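Local structure of family 88 glycosyl hydrolase (Bacteroides thetaiotaomicron, 5NOA) at residues W231-L236 with R258-S263. The protein probably hydrolyses unsaturated sugar residues at the ends of fragments of complex plant polysaccharides, as expected of an unsaturated rhamnogalacturonyl hydrolase. Residues are numbered along the deposited sequence; the frame is centred on the assembly and turned at random.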
loop_
_atom_site.group_PDB
_atom_site.type_symbol
_atom_site.label_atom_id
_atom_site.label_comp_id
_atom_site.label_asym_id
_atom_site.label_seq_id
_atom_site.Cartn_x
_atom_site.Cartn_y
_atom_site.Cartn_z
ATOM N N TRP A 231 4.428 -1.226 2.092
ATOM C CA TRP A 231 3.957 -0.918 0.762
ATOM C C TRP A 231 4.169 -2.097 -0.164
ATOM O O TRP A 231 3.295 -2.471 -0.960
ATOM C CB TRP A 231 4.679 0.273 0.133
ATOM C CG TRP A 231 4.447 1.628 0.745
ATOM C CD1 TRP A 231 5.404 2.406 1.301
ATOM C CD2 TRP A 231 3.255 2.427 0.726
ATOM N NE1 TRP A 231 4.883 3.622 1.657
ATOM C CE2 TRP A 231 3.574 3.658 1.316
ATOM C CE3 TRP A 231 1.956 2.244 0.260
ATOM C CZ2 TRP A 231 2.649 4.688 1.459
ATOM C CZ3 TRP A 231 1.047 3.292 0.383
ATOM C CH2 TRP A 231 1.403 4.484 1.002
ATOM N N VAL A 232 5.330 -2.732 -0.081
ATOM C CA VAL A 232 5.654 -3.806 -1.005
ATOM C C VAL A 232 4.766 -5.024 -0.758
ATOM O O VAL A 232 4.238 -5.627 -1.696
ATOM C CB VAL A 232 7.136 -4.190 -0.970
ATOM C CG1 VAL A 232 7.411 -5.313 -1.973
ATOM C CG2 VAL A 232 8.047 -3.001 -1.252
ATOM N N LEU A 233 4.626 -5.427 0.504
ATOM C CA LEU A 233 3.847 -6.625 0.789
ATOM C C LEU A 233 2.386 -6.412 0.380
ATOM O O LEU A 233 1.754 -7.299 -0.210
ATOM C CB LEU A 233 3.936 -7.011 2.261
ATOM C CG LEU A 233 3.303 -8.348 2.598
ATOM C CD1 LEU A 233 4.217 -9.479 2.152
ATOM C CD2 LEU A 233 3.078 -8.490 4.107
ATOM N N ALA A 234 1.840 -5.251 0.740
ATOM C CA ALA A 234 0.472 -4.939 0.330
ATOM C C ALA A 234 0.307 -4.840 -1.179
ATOM O O ALA A 234 -0.703 -5.261 -1.728
ATOM C CB ALA A 234 0.023 -3.638 0.976
ATOM N N GLY A 235 1.318 -4.290 -1.842
ATOM C CA GLY A 235 1.285 -4.224 -3.284
ATOM C C GLY A 235 1.302 -5.563 -3.965
ATOM O O GLY A 235 0.569 -5.795 -4.924
ATOM N N LEU A 236 2.133 -6.472 -3.469
ATOM C CA LEU A 236 2.162 -7.811 -3.988
ATOM C C LEU A 236 0.834 -8.536 -3.754
ATOM O O LEU A 236 0.369 -9.272 -4.632
ATOM C CB LEU A 236 3.318 -8.610 -3.410
ATOM C CG LEU A 236 4.692 -8.242 -3.932
ATOM C CD1 LEU A 236 5.793 -8.855 -3.073
ATOM C CD2 LEU A 236 4.849 -8.616 -5.399
ATOM N N ARG A 258 5.899 -14.857 -0.661
ATOM C CA ARG A 258 6.133 -15.779 0.432
ATOM C C ARG A 258 7.430 -15.489 1.187
ATOM O O ARG A 258 7.447 -15.603 2.421
ATOM C CB ARG A 258 6.140 -17.220 -0.056
ATOM C CG ARG A 258 4.740 -17.669 -0.484
ATOM C CD ARG A 258 4.770 -19.140 -0.758
ATOM N NE ARG A 258 3.544 -19.677 -1.266
ATOM C CZ ARG A 258 3.414 -20.417 -2.354
ATOM N NH1 ARG A 258 4.436 -20.787 -3.113
ATOM N NH2 ARG A 258 2.201 -20.815 -2.649
ATOM N N THR A 259 8.506 -15.131 0.462
ATOM C CA THR A 259 9.785 -14.852 1.143
ATOM C C THR A 259 9.677 -13.584 1.992
ATOM O O THR A 259 10.106 -13.529 3.155
ATOM C CB THR A 259 10.984 -14.756 0.174
ATOM O OG1 THR A 259 10.941 -13.605 -0.731
ATOM C CG2 THR A 259 11.165 -16.017 -0.557
ATOM N N LEU A 260 9.066 -12.572 1.413
ATOM C CA LEU A 260 8.888 -11.307 2.133
ATOM C C LEU A 260 7.987 -11.495 3.350
ATOM O O LEU A 260 8.302 -11.023 4.444
ATOM C CB LEU A 260 8.305 -10.272 1.180
ATOM C CG LEU A 260 8.094 -8.885 1.722
ATOM C CD1 LEU A 260 9.380 -8.276 2.211
ATOM C CD2 LEU A 260 7.409 -7.989 0.703
ATOM N N ALA A 261 6.897 -12.233 3.169
ATOM C CA ALA A 261 6.023 -12.482 4.319
ATOM C C ALA A 261 6.732 -13.154 5.477
ATOM O O ALA A 261 6.551 -12.798 6.653
ATOM C CB ALA A 261 4.834 -13.340 3.899
ATOM N N LYS A 262 7.578 -14.121 5.142
ATOM C CA LYS A 262 8.266 -14.862 6.190
ATOM C C LYS A 262 9.198 -13.990 6.978
ATOM O O LYS A 262 9.237 -14.040 8.221
ATOM C CB LYS A 262 9.003 -16.060 5.559
ATOM C CG LYS A 262 9.557 -17.083 6.529
ATOM C CD LYS A 262 10.149 -18.305 5.792
ATOM C CE LYS A 262 10.960 -19.217 6.697
ATOM N NZ LYS A 262 10.195 -19.803 7.811
ATOM N N SER A 263 9.927 -13.148 6.259
ATOM C CA SER A 263 10.868 -12.241 6.935
ATOM C C SER A 263 10.151 -11.142 7.720
ATOM O O SER A 263 10.582 -10.755 8.802
ATOM C CB SER A 263 11.806 -11.631 5.918
ATOM O OG SER A 263 12.661 -12.616 5.410
#
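Around L233 and L260 the segments 231-236 and 258-263 run roughly antiparallel, their helix axes at 138° and no closer than 10.3 Å. L260 has the largest share of the contact: its CG stands anti to the backbone N (chi1 -178°), and its methyl CD2 fits among V232, L233 and L236. There CD2 lies 3.8 Å from V232 CG1, the two side chains crossing at about a right angle, and 3.8 Å from the backbone N of L233. Leucine is long enough to bridge the gap between the helices, while V232, branched at CB, offers its CG1 close to its own helix surface. L236, one turn on from V232, borders the same spot more loosely, its CD1 4.2 Å from L260 CD2. L233 returns the contact: its CD1 packs 3.8 Å from L260 CD2 and also lies against A261, 4.0 Å from that residue's N. Alanine suits this position, since its single methyl lets the leucine come near the backbone. F257, on helix 250-266, also touches L233 and L236, while L203 and Y204 of strand 203-204 touch L260. Helices 226-242 and 250-266 are consecutive in what is probably, as in family 88 relatives, an (alpha/alpha)6-barrel. Between the two segments the contact is buried and apolar, and depends on shape and exclusion of water rather than on directional polar bonds.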